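Local coordinates for chitin-binding type-4 domain-containing protein (Photorhabdus laumondii subsp. laumondii, PDB 6T5Z), which is a copper-dependent lytic polysaccharide monooxygenase of family AA10 that probably cleaves chitin chains oxidatively, at residues 80-86 and 150-154; 119-123 and 135-141. Numbering follows the deposited sequence.

Contact 1. Residues 80-86 and 150-154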
ATOM      1  N   ILE A  80     -14.282   4.206   0.962  1.00 18.61           N
ATOM      2  CA  ILE A  80     -13.294   3.441   1.723  1.00 17.31           C
ATOM      3  C   ILE A  80     -12.411   4.437   2.465  1.00 17.44           C
ATOM      4  O   ILE A  80     -12.107   5.518   1.952  1.00 15.10           O
ATOM      5  CB  ILE A  80     -12.471   2.517   0.797  1.00 18.19           C
ATOM      6  CG1 ILE A  80     -11.433   1.708   1.570  1.00 18.40           C
ATOM      7  CG2 ILE A  80     -11.785   3.320  -0.305  1.00 19.75           C
ATOM      8  CD1 ILE A  80     -10.851   0.544   0.746  1.00 18.62           C
ATOM      9  N   GLU A  81     -12.011   4.076   3.680  1.00 16.31           N
ATOM     10  CA  GLU A  81     -11.117   4.879   4.499  1.00 15.36           C
ATOM     11  C   GLU A  81      -9.845   4.094   4.764  1.00 14.33           C
ATOM     12  O   GLU A  81      -9.904   2.906   5.110  1.00 14.72           O
ATOM     13  CB  GLU A  81     -11.762   5.252   5.847  1.00 20.43           C
ATOM     14  CG  GLU A  81     -12.968   6.165   5.752  1.00 27.54           C
ATOM     15  CD  GLU A  81     -13.396   6.680   7.108  1.00 31.70           C
ATOM     16  OE1 GLU A  81     -12.839   6.215   8.129  1.00 33.16           O
ATOM     17  OE2 GLU A  81     -14.284   7.553   7.157  1.00 36.42           O
ATOM     18  N   PHE A  82      -8.701   4.760   4.636  1.00 13.22           N
ATOM     19  CA  PHE A  82      -7.401   4.188   4.952  1.00 14.34           C
ATOM     20  C   PHE A  82      -6.848   4.849   6.207  1.00 15.52           C
ATOM     21  O   PHE A  82      -6.827   6.079   6.308  1.00 16.64           O
ATOM     22  CB  PHE A  82      -6.426   4.375   3.787  1.00 13.70           C
ATOM     23  CG  PHE A  82      -6.900   3.759   2.508  1.00 14.02           C
ATOM     24  CD1 PHE A  82      -7.600   4.513   1.584  1.00 15.26           C
ATOM     25  CD2 PHE A  82      -6.673   2.417   2.238  1.00 13.25           C
ATOM     26  CE1 PHE A  82      -8.042   3.962   0.412  1.00 13.86           C
ATOM     27  CE2 PHE A  82      -7.121   1.850   1.053  1.00 14.19           C
ATOM     28  CZ  PHE A  82      -7.801   2.633   0.130  1.00 13.76           C
ATOM     29  N   GLN A  83      -6.383   4.039   7.149  1.00 12.50           N
ATOM     30  CA  GLN A  83      -5.808   4.531   8.397  1.00 12.71           C
ATOM     31  C   GLN A  83      -4.328   4.178   8.448  1.00 12.50           C
ATOM     32  O   GLN A  83      -3.969   2.995   8.362  1.00 15.96           O
ATOM     33  CB  GLN A  83      -6.523   3.947   9.615  1.00 13.23           C
ATOM     34  CG  GLN A  83      -6.003   4.468  10.945  1.00 13.57           C
ATOM     35  CD  GLN A  83      -6.796   3.917  12.117  1.00 17.97           C
ATOM     36  OE1 GLN A  83      -7.643   4.608  12.692  1.00 17.63           O
ATOM     37  NE2 GLN A  83      -6.540   2.652  12.466  1.00 14.93           N
ATOM     38  N   TRP A  84      -3.489   5.198   8.621  1.00 13.68           N
ATOM     39  CA  TRP A  84      -2.058   5.037   8.845  1.00 12.43           C
ATOM     40  C   TRP A  84      -1.733   5.204  10.322  1.00 15.97           C
ATOM     41  O   TRP A  84      -2.232   6.126  10.972  1.00 14.71           O
ATOM     42  CB  TRP A  84      -1.247   6.070   8.060  1.00 12.27           C
ATOM     43  CG  TRP A  84      -1.139   5.873   6.567  1.00 13.08           C
ATOM     44  CD1 TRP A  84      -2.090   6.140   5.623  1.00 12.76           C
ATOM     45  CD2 TRP A  84       0.018   5.418   5.852  1.00 12.69           C
ATOM     46  NE1 TRP A  84      -1.602   5.868   4.367  1.00 11.66           N
ATOM     47  CE2 TRP A  84      -0.307   5.429   4.482  1.00 12.36           C
ATOM     48  CE3 TRP A  84       1.302   5.002   6.242  1.00 13.64           C
ATOM     49  CZ2 TRP A  84       0.592   5.017   3.499  1.00 13.19           C
ATOM     50  CZ3 TRP A  84       2.198   4.605   5.260  1.00 12.15           C
ATOM     51  CH2 TRP A  84       1.838   4.616   3.910  1.00 12.43           C
ATOM     52  N   GLU A  85      -0.858   4.323  10.832  1.00 12.99           N
ATOM     53  CA  GLU A  85      -0.196   4.484  12.123  1.00 15.91           C
ATOM     54  C   GLU A  85       1.174   5.094  11.841  1.00 15.12           C
ATOM     55  O   GLU A  85       2.017   4.479  11.175  1.00 13.55           O
ATOM     56  CB  GLU A  85      -0.071   3.144  12.856  1.00 13.76           C
ATOM     57  CG  GLU A  85      -1.389   2.421  13.066  1.00 14.68           C
ATOM     58  CD  GLU A  85      -2.230   3.001  14.201  1.00 17.96           C
ATOM     59  OE1 GLU A  85      -1.774   3.945  14.870  1.00 17.57           O
ATOM     60  OE2 GLU A  85      -3.354   2.500  14.439  1.00 17.25           O
ATOM     61  N   ILE A  86       1.378   6.321  12.306  1.00 15.10           N
ATOM     62  CA  ILE A  86       2.575   7.098  11.994  1.00 15.54           C
ATOM     63  C   ILE A  86       3.515   6.965  13.188  1.00 17.64           C
ATOM     64  O   ILE A  86       3.444   7.732  14.154  1.00 17.44           O
ATOM     65  CB  ILE A  86       2.220   8.549  11.693  1.00 15.63           C
ATOM     66  CG1 ILE A  86       1.216   8.602  10.538  1.00 18.00           C
ATOM     67  CG2 ILE A  86       3.478   9.385  11.406  1.00 15.87           C
ATOM     68  CD1 ILE A  86       1.735   7.979   9.248  1.00 17.88           C
ATOM     69  N   ILE A 150      -4.242  -2.593  -3.594  1.00 12.35           N
ATOM     70  CA  ILE A 150      -4.221  -1.145  -3.463  1.00 12.28           C
ATOM     71  C   ILE A 150      -2.832  -0.763  -2.976  1.00 12.38           C
ATOM     72  O   ILE A 150      -2.302  -1.393  -2.054  1.00 12.77           O
ATOM     73  CB  ILE A 150      -5.321  -0.664  -2.495  1.00 10.79           C
ATOM     74  CG1 ILE A 150      -6.696  -0.907  -3.124  1.00 11.02           C
ATOM     75  CG2 ILE A 150      -5.093   0.811  -2.096  1.00 10.35           C
ATOM     76  CD1 ILE A 150      -7.902  -0.710  -2.221  1.00 11.42           C
ATOM     77  N   LEU A 151      -2.223   0.238  -3.618  1.00 10.79           N
ATOM     78  CA  LEU A 151      -0.926   0.763  -3.204  1.00 11.87           C
ATOM     79  C   LEU A 151      -1.125   2.106  -2.514  1.00 12.54           C
ATOM     80  O   LEU A 151      -1.504   3.096  -3.152  1.00 13.26           O
ATOM     81  CB  LEU A 151       0.032   0.906  -4.387  1.00 13.17           C
ATOM     82  CG  LEU A 151       1.377   1.564  -4.055  1.00 10.89           C
ATOM     83  CD1 LEU A 151       2.207   0.692  -3.093  1.00 14.64           C
ATOM     84  CD2 LEU A 151       2.191   1.874  -5.304  1.00 11.00           C
ATOM     85  N   GLY A 152      -0.858   2.143  -1.208  1.00 11.45           N
ATOM     86  CA  GLY A 152      -0.861   3.392  -0.475  1.00 13.31           C
ATOM     87  C   GLY A 152       0.527   3.993  -0.498  1.00 12.72           C
ATOM     88  O   GLY A 152       1.520   3.286  -0.311  1.00 13.55           O
ATOM     89  N   VAL A 153       0.598   5.303  -0.753  1.00 11.83           N
ATOM     90  CA  VAL A 153       1.873   6.016  -0.809  1.00 10.88           C
ATOM     91  C   VAL A 153       1.800   7.239   0.090  1.00 12.80           C
ATOM     92  O   VAL A 153       0.927   8.102  -0.081  1.00 13.31           O
ATOM     93  CB  VAL A 153       2.251   6.421  -2.239  1.00  9.60           C
ATOM     94  CG1 VAL A 153       3.645   7.075  -2.255  1.00 13.05           C
ATOM     95  CG2 VAL A 153       2.199   5.200  -3.165  1.00 11.05           C
ATOM     96  N   TRP A 154       2.724   7.313   1.040  1.00 11.87           N
ATOM     97  CA  TRP A 154       2.885   8.444   1.936  1.00 10.40           C
ATOM     98  C   TRP A 154       4.166   9.149   1.525  1.00 11.09           C
ATOM     99  O   TRP A 154       5.259   8.623   1.745  1.00 11.16           O
ATOM    100  CB  TRP A 154       2.940   7.967   3.385  1.00 10.67           C
ATOM    101  CG  TRP A 154       3.311   9.025   4.358  1.00 12.88           C
ATOM    102  CD1 TRP A 154       3.076  10.369   4.242  1.00 13.38           C
ATOM    103  CD2 TRP A 154       3.987   8.847   5.614  1.00 10.33           C
ATOM    104  NE1 TRP A 154       3.561  11.028   5.339  1.00 12.63           N
ATOM    105  CE2 TRP A 154       4.114  10.121   6.204  1.00 12.76           C
ATOM    106  CE3 TRP A 154       4.483   7.734   6.302  1.00 12.80           C
ATOM    107  CZ2 TRP A 154       4.741  10.318   7.440  1.00 12.11           C
ATOM    108  CZ3 TRP A 154       5.095   7.928   7.532  1.00 14.16           C
ATOM    109  CH2 TRP A 154       5.218   9.203   8.089  1.00 13.51           C
TER

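Contact 2. Residues 119-123 and 135-141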
ATOM      1  N   PRO A 119      -3.466   7.896  -9.400  1.00 16.88           N
ATOM      2  CA  PRO A 119      -4.147   7.474  -8.175  1.00 16.25           C
ATOM      3  C   PRO A 119      -5.648   7.677  -8.274  1.00 17.30           C
ATOM      4  O   PRO A 119      -6.123   8.598  -8.941  1.00 19.33           O
ATOM      5  CB  PRO A 119      -3.546   8.400  -7.110  1.00 16.67           C
ATOM      6  CG  PRO A 119      -3.190   9.634  -7.865  1.00 18.02           C
ATOM      7  CD  PRO A 119      -2.649   9.106  -9.176  1.00 17.64           C
ATOM      8  N   PHE A 120      -6.401   6.825  -7.565  1.00 12.76           N
ATOM      9  CA  PHE A 120      -7.833   7.076  -7.449  1.00 11.53           C
ATOM     10  C   PHE A 120      -8.178   7.940  -6.246  1.00 12.70           C
ATOM     11  O   PHE A 120      -9.343   8.309  -6.082  1.00 12.49           O
ATOM     12  CB  PHE A 120      -8.625   5.761  -7.366  1.00 11.74           C
ATOM     13  CG  PHE A 120      -8.384   4.971  -6.103  1.00 12.21           C
ATOM     14  CD1 PHE A 120      -9.154   5.180  -4.963  1.00 12.06           C
ATOM     15  CD2 PHE A 120      -7.393   4.007  -6.069  1.00 13.13           C
ATOM     16  CE1 PHE A 120      -8.938   4.430  -3.809  1.00 16.72           C
ATOM     17  CE2 PHE A 120      -7.168   3.244  -4.926  1.00 12.12           C
ATOM     18  CZ  PHE A 120      -7.930   3.471  -3.790  1.00 12.36           C
ATOM     19  N   CYS A 121      -7.201   8.263  -5.402  1.00 13.07           N
ATOM     20  CA  CYS A 121      -7.467   9.065  -4.220  1.00 11.60           C
ATOM     21  C   CYS A 121      -6.186   9.806  -3.860  1.00 14.71           C
ATOM     22  O   CYS A 121      -5.101   9.223  -3.897  1.00 14.91           O
ATOM     23  CB  CYS A 121      -7.960   8.182  -3.059  1.00 13.32           C
ATOM     24  SG  CYS A 121      -8.386   9.085  -1.553  1.00 15.41           S
ATOM     25  N   PHE A 122      -6.314  11.093  -3.532  1.00 12.37           N
ATOM     26  CA  PHE A 122      -5.143  11.935  -3.297  1.00 12.85           C
ATOM     27  C   PHE A 122      -5.508  13.006  -2.284  1.00 15.77           C
ATOM     28  O   PHE A 122      -6.451  13.770  -2.507  1.00 17.20           O
ATOM     29  CB  PHE A 122      -4.668  12.587  -4.606  1.00 13.94           C
ATOM     30  CG  PHE A 122      -3.407  13.395  -4.466  1.00 15.20           C
ATOM     31  CD1 PHE A 122      -3.460  14.737  -4.108  1.00 13.19           C
ATOM     32  CD2 PHE A 122      -2.167  12.832  -4.751  1.00 15.54           C
ATOM     33  CE1 PHE A 122      -2.286  15.484  -3.977  1.00 13.66           C
ATOM     34  CE2 PHE A 122      -1.005  13.579  -4.631  1.00 13.69           C
ATOM     35  CZ  PHE A 122      -1.066  14.907  -4.253  1.00 13.87           C
ATOM     36  N   GLU A 123      -4.750  13.079  -1.193  1.00 14.07           N
ATOM     37  CA  GLU A 123      -4.950  14.099  -0.173  1.00 16.38           C
ATOM     38  C   GLU A 123      -3.654  14.876   0.016  1.00 16.28           C
ATOM     39  O   GLU A 123      -2.636  14.310   0.428  1.00 16.19           O
ATOM     40  CB  GLU A 123      -5.423  13.481   1.143  1.00 17.06           C
ATOM     41  CG  GLU A 123      -5.736  14.526   2.203  1.00 19.15           C
ATOM     42  CD  GLU A 123      -6.431  13.951   3.430  1.00 23.69           C
ATOM     43  OE1 GLU A 123      -7.008  12.834   3.346  1.00 20.93           O
ATOM     44  OE2 GLU A 123      -6.401  14.629   4.481  1.00 28.04           O
ATOM     45  N   ILE A 135      -6.208   9.385   8.869  1.00 14.81           N
ATOM     46  CA  ILE A 135      -7.258   8.725   8.098  1.00 14.85           C
ATOM     47  C   ILE A 135      -7.492   9.491   6.801  1.00 15.53           C
ATOM     48  O   ILE A 135      -7.710  10.707   6.818  1.00 16.05           O
ATOM     49  CB  ILE A 135      -8.564   8.597   8.905  1.00 16.76           C
ATOM     50  CG1 ILE A 135      -8.414   7.546  10.020  1.00 17.57           C
ATOM     51  CG2 ILE A 135      -9.711   8.239   7.993  1.00 17.61           C
ATOM     52  CD1 ILE A 135      -9.683   7.308  10.816  1.00 21.92           C
ATOM     53  N   ASN A 136      -7.456   8.777   5.676  1.00 14.39           N
ATOM     54  CA  ASN A 136      -7.756   9.347   4.363  1.00 12.95           C
ATOM     55  C   ASN A 136      -9.064   8.757   3.852  1.00 13.15           C
ATOM     56  O   ASN A 136      -9.185   7.533   3.726  1.00 14.11           O
ATOM     57  CB  ASN A 136      -6.642   9.060   3.358  1.00 13.97           C
ATOM     58  CG  ASN A 136      -5.273   9.502   3.846  1.00 14.00           C
ATOM     59  OD1 ASN A 136      -4.331   8.703   3.879  1.00 14.68           O
ATOM     60  ND2 ASN A 136      -5.153  10.773   4.211  1.00 13.58           N
ATOM     61  N   LYS A 137     -10.025   9.621   3.532  1.00 14.34           N
ATOM     62  CA  LYS A 137     -11.308   9.188   3.000  1.00 14.38           C
ATOM     63  C   LYS A 137     -11.253   9.179   1.475  1.00 15.44           C
ATOM     64  O   LYS A 137     -10.857  10.175   0.849  1.00 16.53           O
ATOM     65  CB  LYS A 137     -12.433  10.101   3.489  1.00 18.88           C
ATOM     66  CG  LYS A 137     -12.662  10.087   4.996  1.00 24.25           C
ATOM     67  CD  LYS A 137     -13.745  11.098   5.349  1.00 30.10           C
ATOM     68  CE  LYS A 137     -13.879  11.329   6.845  1.00 34.52           C
ATOM     69  NZ  LYS A 137     -14.692  10.265   7.489  1.00 37.57           N
ATOM     70  N   CYS A 138     -11.676   8.064   0.877  1.00 14.75           N
ATOM     71  CA  CYS A 138     -11.520   7.839  -0.553  1.00 15.22           C
ATOM     72  C   CYS A 138     -12.776   7.186  -1.120  1.00 15.22           C
ATOM     73  O   CYS A 138     -13.686   6.776  -0.392  1.00 15.93           O
ATOM     74  CB  CYS A 138     -10.295   6.961  -0.854  1.00 13.11           C
ATOM     75  SG  CYS A 138      -8.742   7.584  -0.219  1.00 14.27           S
ATOM     76  N   THR A 139     -12.808   7.077  -2.446  1.00 17.15           N
ATOM     77  CA  THR A 139     -13.859   6.361  -3.152  1.00 17.31           C
ATOM     78  C   THR A 139     -13.202   5.502  -4.217  1.00 17.76           C
ATOM     79  O   THR A 139     -12.373   5.997  -4.982  1.00 17.50           O
ATOM     80  CB  THR A 139     -14.873   7.314  -3.795  1.00 17.53           C
ATOM     81  OG1 THR A 139     -15.401   8.193  -2.797  1.00 19.45           O
ATOM     82  CG2 THR A 139     -16.034   6.516  -4.401  1.00 18.60           C
ATOM     83  N   LEU A 140     -13.561   4.219  -4.254  1.00 16.26           N
ATOM     84  CA  LEU A 140     -13.018   3.312  -5.257  1.00 16.52           C
ATOM     85  C   LEU A 140     -13.567   3.649  -6.643  1.00 18.61           C
ATOM     86  O   LEU A 140     -14.662   4.203  -6.765  1.00 17.22           O
ATOM     87  CB  LEU A 140     -13.362   1.865  -4.906  1.00 15.35           C
ATOM     88  CG  LEU A 140     -12.618   1.307  -3.696  1.00 15.40           C
ATOM     89  CD1 LEU A 140     -13.282   0.021  -3.199  1.00 18.84           C
ATOM     90  CD2 LEU A 140     -11.181   1.026  -4.107  1.00 17.46           C
ATOM     91  N   PRO A 141     -12.818   3.337  -7.705  1.00 19.63           N
ATOM     92  CA  PRO A 141     -13.339   3.565  -9.055  1.00 19.47           C
ATOM     93  C   PRO A 141     -14.522   2.657  -9.321  1.00 21.56           C
ATOM     94  O   PRO A 141     -14.704   1.628  -8.666  1.00 19.30           O
ATOM     95  CB  PRO A 141     -12.156   3.215  -9.967  1.00 19.01           C
ATOM     96  CG  PRO A 141     -10.962   3.190  -9.088  1.00 17.69           C
ATOM     97  CD  PRO A 141     -11.453   2.783  -7.736  1.00 18.21           C
TER
HETATM   98  O   HOH W   1     -11.245   8.866  -4.023  1.00 19.16           O
HETATM   99  O   HOH W   2      -6.574  13.314   6.683  1.00 19.46           O
HETATM  100  O   HOH W   3      -8.390  11.506   1.246  1.00 23.21           O
HETATM  101  O   HOH W   4      -9.929  12.366   4.109  1.00 24.79           O

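Contact 1. Residues 80-86 and 150-154
Two tryptophans, Trp154 and Trp84, bury more surface than any other residues here, about half of the total. They meet edge-to-face: the edge of the Trp154 indole is directed at the face of Trp84, with the five-membered ring of Trp154 and the six-membered ring of Trp84 centred 5.5 Å apart and their planes at 64°. The CB of Trp154 also lies over that face, 3.9 Å from the six-membered ring centroid of Trp84, a CH-pi contact. CD1 of Ile86 lies over one face of Trp154, 3.9 Å from the centroid of its six-membered ring, a second CH-pi contact, the terminal methyl of a compact beta-branched side chain settling on flat indole. Strand axes 10.1 Å apart are too distant for backbone pairing, and no hydrogen bond links the segments, so large side chains must fill the gap. Gly152 suits its position because it lacks a side chain: Trp84 CZ2 comes within 4.1 Å of Gly152 C. Toward the other end Ile150 takes over, its CG2 3.9 Å from Phe82 CE2. Both indole nitrogens find partners elsewhere, Trp84 NE1 at Tyr97 and Trp154 NE1 at Thr92. The side chain of Trp154 lies about 5 Å from a bound copper ion and about 4 Å from that of the copper ligand His90, which brings this end of the packing close to the metal site. The segments cross at -48°, joining the two sheets of the LPMO β-sandwich: strand 79-86 runs between 2-6 and 133-139, while strand 148-156 lies between 92-99 and 161-172.

Contact 2. Residues 119-123 and 135-141
A disulfide ties two strands that share no direct backbone hydrogen bond: Cys121 SG and Cys138 SG are 2.0 Å apart, with chi3 at -72°. Cys121 CA and Cys138 CA stand 5.6 Å apart, close enough for the short cystine bridge. Beside it water 1 bridges the backbones, donating to Phe120 O (2.9 Å) and accepting from Thr139 N (2.9 Å). At the other end the long, charged Glu123 reaches across: its OE1 accepts a hydrogen bond from Asn136 ND2 (2.9 Å), while Asn136 OD1 is hydrogen-bonded to Tyr97 OH. Waters 2, 3 and 4 connect the carboxylate to the backbone of Ile135 and Lys137. Apolar Phe120 has its CB 3.9 Å from Pro141 CG, and its flat ring packs on branched Leu140 and, through CE1, on Cys138 CB (4.1 Å). Phe120 and Cys121 form a classic β-bulge opposite Tyr97. Strand 121-126 pairs with 92-99 in one sheet and strand 133-139 with 79-86 in the other, the disulfide stapling the sheets at their margin.

In the fold
Both contacts bridge the same two sheets, but at different depths. Contact 1 is buried near the centre of the chain and relies on aromatic and aliphatic packing; contact 2, partly buried and farther out, combines a covalent bond with a partly exposed carboxylate, a buried amide and bridging waters. They meet through the neighbouring strands 79-86 and 133-139, where Ile80 O and Cys138 N probably form a hydrogen bond (2.8 Å), Glu81 OE2 and Lys137 NZ a salt bridge (2.8 Å), and Phe82 CD1 packs on Cys138 SG (3.7 Å). The inward face of strand 80-86 serves the core, while its outward Glu81 joins Lys137. Contact 1 approaches the copper site; contact 2 lies away from it.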